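Local structure of DUF1214 domain-containing protein (Burkholderia cenocepacia, 6ANS) at residues S96-D108 with N305-R319. The protein is of unknown function but belongs to the DUF1214 family and binds a sodium ion. Numbering follows the deposited sequence.
With NA (sodium ion), chain F.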
ATOM      1  N   SER A  96      -3.605  -8.518   2.915  1.00 20.49           N
ATOM      2  CA  SER A  96      -3.846  -9.148   1.621  1.00 20.74           C
ATOM      3  C   SER A  96      -4.964  -8.387   0.933  1.00 25.80           C
ATOM      4  O   SER A  96      -5.945  -8.010   1.583  1.00 24.51           O
ATOM      5  CB  SER A  96      -4.227 -10.626   1.734  1.00 24.04           C
ATOM      6  OG  SER A  96      -3.080 -11.457   1.815  1.00 23.58           O
ATOM      7  N   HIS A  97      -4.785  -8.121  -0.358  1.00 19.29           N
ATOM      8  CA  HIS A  97      -5.737  -7.330  -1.126  1.00 19.24           C
ATOM      9  C   HIS A  97      -5.502  -7.609  -2.610  1.00 23.53           C
ATOM     10  O   HIS A  97      -4.873  -8.610  -2.977  1.00 22.56           O
ATOM     11  CB  HIS A  97      -5.589  -5.841  -0.766  1.00 19.12           C
ATOM     12  CG  HIS A  97      -4.172  -5.352  -0.853  1.00 29.44           C
ATOM     13  ND1 HIS A  97      -3.580  -4.982  -2.043  1.00 28.69           N
ATOM     14  CD2 HIS A  97      -3.209  -5.229   0.098  1.00 26.75           C
ATOM     15  CE1 HIS A  97      -2.328  -4.615  -1.816  1.00 26.37           C
ATOM     16  NE2 HIS A  97      -2.082  -4.748  -0.524  1.00 28.91           N
ATOM     17  N   GLU A  98      -5.936  -6.684  -3.459  1.00 22.23           N
ATOM     18  CA  GLU A  98      -5.913  -6.939  -4.893  1.00 24.66           C
ATOM     19  C   GLU A  98      -4.499  -7.109  -5.430  1.00 28.06           C
ATOM     20  O   GLU A  98      -4.312  -7.830  -6.411  1.00 27.04           O
ATOM     21  CB  GLU A  98      -6.624  -5.813  -5.649  1.00 28.21           C
ATOM     22  CG  GLU A  98      -8.109  -5.727  -5.382  1.00 39.44           C
ATOM     23  CD  GLU A  98      -8.427  -4.910  -4.140  1.00 57.64           C
ATOM     24  OE1 GLU A  98      -7.478  -4.435  -3.461  1.00 47.78           O
ATOM     25  OE2 GLU A  98      -9.633  -4.738  -3.855  1.00 70.77           O
ATOM     26  N   THR A  99      -3.491  -6.469  -4.822  1.00 20.60           N
ATOM     27  CA  THR A  99      -2.144  -6.521  -5.395  1.00 22.64           C
ATOM     28  C   THR A  99      -1.083  -7.060  -4.431  1.00 24.49           C
ATOM     29  O   THR A  99       0.110  -6.901  -4.694  1.00 24.89           O
ATOM     30  CB  THR A  99      -1.697  -5.148  -5.911  1.00 19.31           C
ATOM     31  OG1 THR A  99      -1.534  -4.250  -4.808  1.00 23.50           O
ATOM     32  CG2 THR A  99      -2.709  -4.550  -6.935  1.00 19.92           C
ATOM     33  N   ALA A 100      -1.478  -7.710  -3.338  1.00 27.07           N
ATOM     34  CA  ALA A 100      -0.521  -8.375  -2.453  1.00 26.21           C
ATOM     35  C   ALA A 100      -1.266  -9.477  -1.731  1.00 26.83           C
ATOM     36  O   ALA A 100      -2.300  -9.203  -1.116  1.00 22.09           O
ATOM     37  CB  ALA A 100       0.095  -7.400  -1.435  1.00 20.46           C
ATOM     38  N   LYS A 101      -0.758 -10.713  -1.802  1.00 23.08           N
ATOM     39  CA  LYS A 101      -1.568 -11.871  -1.454  1.00 24.60           C
ATOM     40  C   LYS A 101      -0.758 -12.941  -0.730  1.00 19.05           C
ATOM     41  O   LYS A 101       0.390 -13.212  -1.092  1.00 19.02           O
ATOM     42  CB  LYS A 101      -2.215 -12.459  -2.716  1.00 24.70           C
ATOM     43  CG  LYS A 101      -3.211 -11.503  -3.400  1.00 22.86           C
ATOM     44  CD  LYS A 101      -3.757 -12.083  -4.704  1.00 26.93           C
ATOM     45  CE  LYS A 101      -4.751 -11.115  -5.368  1.00 24.93           C
ATOM     46  NZ  LYS A 101      -5.359 -11.729  -6.576  1.00 28.21           N
ATOM     47  N   ILE A 102      -1.373 -13.564   0.278  1.00 20.52           N
ATOM     48  CA  ILE A 102      -0.708 -14.561   1.117  1.00 26.22           C
ATOM     49  C   ILE A 102      -1.662 -15.711   1.425  1.00 28.69           C
ATOM     50  O   ILE A 102      -2.770 -15.487   1.927  1.00 26.45           O
ATOM     51  CB  ILE A 102      -0.218 -13.961   2.448  1.00 26.95           C
ATOM     52  CG1 ILE A 102       0.879 -12.919   2.238  1.00 24.39           C
ATOM     53  CG2 ILE A 102       0.267 -15.090   3.381  1.00 28.24           C
ATOM     54  CD1 ILE A 102       1.250 -12.172   3.530  1.00 23.15           C
ATOM     55  N   GLY A 103      -1.213 -16.939   1.163  1.00 22.63           N
ATOM     56  CA  GLY A 103      -1.781 -18.114   1.805  1.00 24.55           C
ATOM     57  C   GLY A 103      -3.221 -18.414   1.454  1.00 22.71           C
ATOM     58  O   GLY A 103      -4.015 -18.732   2.340  1.00 21.62           O
ATOM     59  N   ALA A 104      -3.554 -18.383   0.166  1.00 23.74           N
ATOM     60  CA  ALA A 104      -4.936 -18.510  -0.302  1.00 27.35           C
ATOM     61  C   ALA A 104      -5.790 -17.384   0.283  1.00 21.34           C
ATOM     62  O   ALA A 104      -6.720 -17.605   1.062  1.00 29.72           O
ATOM     63  CB  ALA A 104      -5.517 -19.892   0.032  1.00 23.56           C
ATOM     64  N   ASP A 105      -5.418 -16.163  -0.084  1.00 20.81           N
ATOM     65  CA  ASP A 105      -6.174 -14.970   0.275  1.00 21.95           C
ATOM     66  C   ASP A 105      -7.606 -15.099  -0.218  1.00 26.04           C
ATOM     67  O   ASP A 105      -7.838 -15.489  -1.360  1.00 24.02           O
ATOM     68  CB  ASP A 105      -5.531 -13.723  -0.335  1.00 22.43           C
ATOM     69  CG  ASP A 105      -5.388 -13.824  -1.859  1.00 28.03           C
ATOM     70  OD1 ASP A 105      -4.662 -14.732  -2.318  1.00 25.60           O
ATOM     71  OD2 ASP A 105      -6.019 -13.024  -2.598  1.00 27.68           O
ATOM     72  N   ASN A 106      -8.563 -14.819   0.667  1.00 21.25           N
ATOM     73  CA  ASN A 106      -9.972 -14.902   0.312  1.00 25.83           C
ATOM     74  C   ASN A 106     -10.375 -13.672  -0.492  1.00 22.77           C
ATOM     75  O   ASN A 106     -10.433 -12.570   0.065  1.00 25.22           O
ATOM     76  CB  ASN A 106     -10.837 -15.015   1.565  1.00 23.93           C
ATOM     77  CG  ASN A 106     -12.289 -15.345   1.240  1.00 25.24           C
ATOM     78  OD1 ASN A 106     -12.736 -15.172   0.104  1.00 23.01           O
ATOM     79  ND2 ASN A 106     -13.019 -15.861   2.235  1.00 23.26           N
ATOM     80  N   PRO A 107     -10.697 -13.816  -1.780  1.00 25.71           N
ATOM     81  CA  PRO A 107     -11.060 -12.626  -2.572  1.00 24.49           C
ATOM     82  C   PRO A 107     -12.313 -11.937  -2.051  1.00 27.83           C
ATOM     83  O   PRO A 107     -12.464 -10.730  -2.248  1.00 28.39           O
ATOM     84  CB  PRO A 107     -11.270 -13.187  -3.987  1.00 24.50           C
ATOM     85  CG  PRO A 107     -10.564 -14.516  -3.999  1.00 22.61           C
ATOM     86  CD  PRO A 107     -10.737 -15.049  -2.588  1.00 22.50           C
ATOM     87  N   ASP A 108     -13.182 -12.645  -1.332  1.00 30.53           N
ATOM     88  CA  ASP A 108     -14.401 -12.057  -0.785  1.00 26.06           C
ATOM     89  C   ASP A 108     -14.188 -11.375   0.551  1.00 26.45           C
ATOM     90  O   ASP A 108     -15.168 -10.946   1.171  1.00 27.82           O
ATOM     91  CB  ASP A 108     -15.477 -13.130  -0.635  1.00 23.93           C
ATOM     92  CG  ASP A 108     -15.883 -13.697  -1.960  1.00 24.53           C
ATOM     93  OD1 ASP A 108     -16.011 -12.893  -2.917  1.00 30.32           O
ATOM     94  OD2 ASP A 108     -16.013 -14.929  -2.064  1.00 32.74           O
ATOM     95  N   ASN A 305     -17.153 -20.560  -0.200  1.00 26.65           N
ATOM     96  CA  ASN A 305     -16.660 -20.167  -1.509  1.00 26.24           C
ATOM     97  C   ASN A 305     -15.591 -21.153  -1.942  1.00 28.45           C
ATOM     98  O   ASN A 305     -15.198 -22.053  -1.192  1.00 30.36           O
ATOM     99  CB  ASN A 305     -16.156 -18.709  -1.526  1.00 25.36           C
ATOM    100  CG  ASN A 305     -14.833 -18.487  -0.753  1.00 32.69           C
ATOM    101  OD1 ASN A 305     -14.304 -19.368  -0.056  1.00 31.89           O
ATOM    102  ND2 ASN A 305     -14.334 -17.258  -0.840  1.00 26.44           N
ATOM    103  N   VAL A 306     -15.144 -20.981  -3.181  1.00 25.82           N
ATOM    104  CA  VAL A 306     -14.015 -21.717  -3.726  1.00 29.90           C
ATOM    105  C   VAL A 306     -13.258 -20.763  -4.642  1.00 34.68           C
ATOM    106  O   VAL A 306     -13.866 -19.981  -5.381  1.00 37.05           O
ATOM    107  CB  VAL A 306     -14.468 -22.993  -4.465  1.00 26.68           C
ATOM    108  CG1 VAL A 306     -15.456 -22.652  -5.583  1.00 29.39           C
ATOM    109  CG2 VAL A 306     -13.257 -23.764  -4.992  1.00 26.57           C
ATOM    110  N   GLN A 307     -11.930 -20.794  -4.570  1.00 28.16           N
ATOM    111  CA  GLN A 307     -11.117 -19.846  -5.308  1.00 23.77           C
ATOM    112  C   GLN A 307      -9.994 -20.570  -6.030  1.00 24.54           C
ATOM    113  O   GLN A 307      -9.492 -21.594  -5.558  1.00 28.01           O
ATOM    114  CB  GLN A 307     -10.514 -18.793  -4.380  1.00 25.78           C
ATOM    115  CG  GLN A 307      -9.531 -19.382  -3.353  1.00 24.22           C
ATOM    116  CD  GLN A 307      -8.985 -18.328  -2.409  1.00 26.70           C
ATOM    117  OE1 GLN A 307      -9.657 -17.941  -1.458  1.00 27.22           O
ATOM    118  NE2 GLN A 307      -7.760 -17.858  -2.670  1.00 20.93           N
ATOM    119  N   LEU A 308      -9.576 -20.004  -7.159  1.00 23.96           N
ATOM    120  CA  LEU A 308      -8.473 -20.542  -7.936  1.00 24.17           C
ATOM    121  C   LEU A 308      -7.242 -19.667  -7.703  1.00 29.99           C
ATOM    122  O   LEU A 308      -7.347 -18.438  -7.708  1.00 27.62           O
ATOM    123  CB  LEU A 308      -8.840 -20.608  -9.417  1.00 29.30           C
ATOM    124  CG  LEU A 308      -8.060 -21.666 -10.215  1.00 30.95           C
ATOM    125  CD1 LEU A 308      -8.433 -23.068  -9.713  1.00 31.19           C
ATOM    126  CD2 LEU A 308      -8.306 -21.537 -11.719  1.00 26.83           C
ATOM    127  N   ASN A 309      -6.094 -20.307  -7.454  1.00 28.84           N
ATOM    128  CA  ASN A 309      -4.841 -19.636  -7.114  1.00 28.85           C
ATOM    129  C   ASN A 309      -3.726 -20.065  -8.056  1.00 28.55           C
ATOM    130  O   ASN A 309      -3.814 -21.102  -8.713  1.00 27.55           O
ATOM    131  CB  ASN A 309      -4.353 -19.953  -5.682  1.00 21.95           C
ATOM    132  CG  ASN A 309      -5.455 -19.837  -4.635  1.00 28.97           C
ATOM    133  OD1 ASN A 309      -6.332 -18.975  -4.727  1.00 27.07           O
ATOM    134  ND2 ASN A 309      -5.375 -20.676  -3.598  1.00 26.64           N
ATOM    135  N   ASN A 310      -2.631 -19.295  -8.059  1.00 26.05           N
ATOM    136  CA  ASN A 310      -1.416 -19.792  -8.692  1.00 24.02           C
ATOM    137  C   ASN A 310      -0.670 -20.716  -7.726  1.00 24.93           C
ATOM    138  O   ASN A 310      -1.138 -21.013  -6.623  1.00 27.13           O
ATOM    139  CB  ASN A 310      -0.538 -18.640  -9.185  1.00 23.08           C
ATOM    140  CG  ASN A 310       0.015 -17.771  -8.068  1.00 26.41           C
ATOM    141  OD1 ASN A 310      -0.062 -18.091  -6.871  1.00 26.96           O
ATOM    142  ND2 ASN A 310       0.584 -16.646  -8.467  1.00 22.07           N
ATOM    143  N   TYR A 311       0.510 -21.189  -8.148  1.00 24.11           N
ATOM    144  CA  TYR A 311       1.245 -22.136  -7.316  1.00 28.36           C
ATOM    145  C   TYR A 311       1.664 -21.524  -5.988  1.00 25.46           C
ATOM    146  O   TYR A 311       1.797 -22.244  -4.992  1.00 25.20           O
ATOM    147  CB  TYR A 311       2.479 -22.666  -8.044  1.00 24.77           C
ATOM    148  CG  TYR A 311       3.175 -23.748  -7.244  1.00 26.70           C
ATOM    149  CD1 TYR A 311       2.719 -25.061  -7.282  1.00 29.05           C
ATOM    150  CD2 TYR A 311       4.270 -23.454  -6.437  1.00 27.06           C
ATOM    151  CE1 TYR A 311       3.333 -26.058  -6.562  1.00 32.83           C
ATOM    152  CE2 TYR A 311       4.915 -24.452  -5.720  1.00 30.20           C
ATOM    153  CZ  TYR A 311       4.434 -25.750  -5.781  1.00 35.36           C
ATOM    154  OH  TYR A 311       5.043 -26.747  -5.062  1.00 33.10           O
ATOM    155  N   TRP A 312       1.889 -20.211  -5.959  1.00 24.73           N
ATOM    156  CA  TRP A 312       2.298 -19.476  -4.763  1.00 21.45           C
ATOM    157  C   TRP A 312       1.145 -19.202  -3.804  1.00 24.88           C
ATOM    158  O   TRP A 312       1.343 -18.498  -2.804  1.00 23.90           O
ATOM    159  CB  TRP A 312       2.977 -18.172  -5.216  1.00 27.38           C
ATOM    160  CG  TRP A 312       3.981 -18.518  -6.297  1.00 32.90           C
ATOM    161  CD1 TRP A 312       3.933 -18.171  -7.623  1.00 28.61           C
ATOM    162  CD2 TRP A 312       5.124 -19.368  -6.148  1.00 27.24           C
ATOM    163  NE1 TRP A 312       4.994 -18.735  -8.295  1.00 27.66           N
ATOM    164  CE2 TRP A 312       5.742 -19.468  -7.413  1.00 25.69           C
ATOM    165  CE3 TRP A 312       5.699 -20.032  -5.059  1.00 29.36           C
ATOM    166  CZ2 TRP A 312       6.908 -20.207  -7.620  1.00 28.88           C
ATOM    167  CZ3 TRP A 312       6.859 -20.771  -5.268  1.00 26.47           C
ATOM    168  CH2 TRP A 312       7.448 -20.851  -6.539  1.00 30.93           C
HETATM  169  N   MSE A 313      -0.045 -19.728  -4.098  1.00 21.83           N
HETATM  170  CA  MSE A 313      -1.228 -19.608  -3.245  1.00 30.77           C
HETATM  171  C   MSE A 313      -1.674 -18.155  -3.134  1.00 24.55           C
HETATM  172  O   MSE A 313      -2.263 -17.721  -2.144  1.00 24.55           O
HETATM  173  CB  MSE A 313      -0.968 -20.262  -1.871  1.00 20.68           C
HETATM  174  CG  MSE A 313      -0.594 -21.738  -2.053  1.00 31.38           C
HETATM  175 SE   MSE A 313      -0.588 -22.836  -0.395  1.00 42.06          SE
HETATM  176  CE  MSE A 313      -2.514 -22.657   0.022  1.00 29.57           C
ATOM    177  N   GLU A 314      -1.395 -17.397  -4.182  1.00 26.52           N
ATOM    178  CA  GLU A 314      -2.083 -16.140  -4.402  1.00 21.65           C
ATOM    179  C   GLU A 314      -3.323 -16.443  -5.218  1.00 24.36           C
ATOM    180  O   GLU A 314      -3.227 -17.132  -6.239  1.00 22.38           O
ATOM    181  CB  GLU A 314      -1.232 -15.152  -5.187  1.00 19.90           C
ATOM    182  CG  GLU A 314       0.121 -14.800  -4.640  1.00 28.95           C
ATOM    183  CD  GLU A 314       0.815 -13.858  -5.613  1.00 30.85           C
ATOM    184  OE1 GLU A 314       1.142 -14.305  -6.727  1.00 32.42           O
ATOM    185  OE2 GLU A 314       0.964 -12.665  -5.291  1.00 26.37           O
ATOM    186  N   SER A 315      -4.468 -15.907  -4.803  1.00 20.25           N
ATOM    187  CA  SER A 315      -5.622 -15.948  -5.691  1.00 30.06           C
ATOM    188  C   SER A 315      -5.241 -15.352  -7.039  1.00 28.48           C
ATOM    189  O   SER A 315      -4.400 -14.451  -7.127  1.00 22.43           O
ATOM    190  CB  SER A 315      -6.810 -15.183  -5.094  1.00 24.80           C
ATOM    191  OG  SER A 315      -6.490 -13.823  -4.859  1.00 20.41           O
ATOM    192  N   LEU A 316      -5.852 -15.874  -8.100  1.00 26.56           N
ATOM    193  CA  LEU A 316      -5.702 -15.261  -9.414  1.00 28.56           C
ATOM    194  C   LEU A 316      -6.334 -13.869  -9.403  1.00 29.33           C
ATOM    195  O   LEU A 316      -6.905 -13.457  -8.388  1.00 25.97           O
ATOM    196  CB  LEU A 316      -6.295 -16.165 -10.495  1.00 23.87           C
ATOM    197  CG  LEU A 316      -5.604 -17.540 -10.616  1.00 30.48           C
ATOM    198  CD1 LEU A 316      -6.194 -18.343 -11.776  1.00 33.08           C
ATOM    199  CD2 LEU A 316      -4.091 -17.400 -10.764  1.00 24.76           C
ATOM    200  N   ASP A 317      -6.220 -13.110 -10.493  1.00 27.89           N
ATOM    201  CA  ASP A 317      -6.529 -11.683 -10.396  1.00 25.27           C
ATOM    202  C   ASP A 317      -8.029 -11.468 -10.559  1.00 25.23           C
ATOM    203  O   ASP A 317      -8.534 -11.240 -11.663  1.00 28.02           O
ATOM    204  CB  ASP A 317      -5.730 -10.880 -11.413  1.00 30.38           C
ATOM    205  CG  ASP A 317      -5.948  -9.364 -11.259  1.00 32.51           C
ATOM    206  OD1 ASP A 317      -6.719  -8.954 -10.361  1.00 28.36           O
ATOM    207  OD2 ASP A 317      -5.341  -8.589 -12.026  1.00 34.03           O
ATOM    208  N   TYR A 318      -8.745 -11.467  -9.430  1.00 26.74           N
ATOM    209  CA  TYR A 318     -10.198 -11.354  -9.485  1.00 24.41           C
ATOM    210  C   TYR A 318     -10.696  -9.973  -9.912  1.00 27.80           C
ATOM    211  O   TYR A 318     -11.915  -9.805 -10.064  1.00 27.75           O
ATOM    212  CB  TYR A 318     -10.808 -11.728  -8.142  1.00 23.80           C
ATOM    213  CG  TYR A 318     -10.179 -11.037  -6.948  1.00 26.20           C
ATOM    214  CD1 TYR A 318     -10.627  -9.790  -6.521  1.00 23.01           C
ATOM    215  CD2 TYR A 318      -9.118 -11.634  -6.260  1.00 21.96           C
ATOM    216  CE1 TYR A 318     -10.047  -9.153  -5.426  1.00 24.59           C
ATOM    217  CE2 TYR A 318      -8.523 -11.008  -5.176  1.00 21.21           C
ATOM    218  CZ  TYR A 318      -8.987  -9.776  -4.755  1.00 24.33           C
ATOM    219  OH  TYR A 318      -8.405  -9.163  -3.665  1.00 24.26           O
ATOM    220  N   ARG A 319      -9.811  -8.980 -10.077  1.00 26.92           N
ATOM    221  CA  ARG A 319     -10.238  -7.734 -10.712  1.00 31.64           C
ATOM    222  C   ARG A 319     -10.597  -7.964 -12.169  1.00 32.52           C
ATOM    223  O   ARG A 319     -11.427  -7.242 -12.727  1.00 34.70           O
ATOM    224  CB  ARG A 319      -9.143  -6.665 -10.632  1.00 35.68           C
ATOM    225  CG  ARG A 319      -8.798  -6.186  -9.233  1.00 30.68           C
ATOM    226  CD  ARG A 319      -7.499  -5.358  -9.239  1.00 34.14           C
ATOM    227  NE  ARG A 319      -6.375  -6.050  -9.880  1.00 31.19           N
ATOM    228  CZ  ARG A 319      -5.169  -5.505 -10.089  1.00 36.64           C
ATOM    229  NH1 ARG A 319      -4.915  -4.257  -9.704  1.00 31.65           N
ATOM    230  NH2 ARG A 319      -4.214  -6.197 -10.707  1.00 32.24           N
TER
HETATM  231 NA    NA F 402      -5.985 -17.892   3.350  1.00 26.48          NA
HETATM  232  O   HOH W   1      -6.741 -10.424  -2.022  1.00 30.66           O
HETATM  233  O   HOH W   2      -6.410  -9.283  -7.574  1.00 22.39           O
HETATM  234  O   HOH W   3       1.413 -11.783  -3.008  1.00 21.93           O
HETATM  235  O   HOH W   4       1.060 -17.416  -0.161  1.00 18.50           O
HETATM  236  O   HOH W   5     -10.393  -8.135  -1.825  1.00 51.56           O
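Lys101 reaches across to Ser315, its chain extended beyond CG and so long enough to carry a buried ammonium to the backbone opposite. NZ donates to Ser315 O and to Ser315 OG, each at 2.9 Å, and to a water held by Glu98 O and Asp317 OD1. The carboxylate of Asp105 meets the same serine: OD1 offers its syn lone pair to Ser315 N in a straight bond of 2.8 Å, while OD2 lies 2.4 Å from Ser315 OG, too short to be taken at face value. Through these bonds to Ser315 N, O and OG one small serine links Asp105 and Lys101, an arrangement that probably helps offset their buried charges. Pro107 lays CB over one face of the Tyr318 ring, 3.8 Å from its centroid, a CH-pi contact suited to a compact ring whose CH groups can lie on an aromatic face. Ala104 N bonds to Met313 O (2.7 Å), and Gln307 NE2 reaches Asp105 O from above the carbonyl plane; the carbonyl oxygens of Gly103 and Ala104 bind the sodium ion. Packing relaxes toward the exposed Arg319, whose CD merely brushes Glu98 CB at 3.7 Å while its guanidinium grips Asp317 side-on. The loop 96-108, between helix 60-83 and strand 109-115, lies against strand 303-309 and the turn beyond it; Arg72 of that helix pairs with Glu314, and Arg366 of the adjoining strand 360-368 holds Asn305 and Gln307.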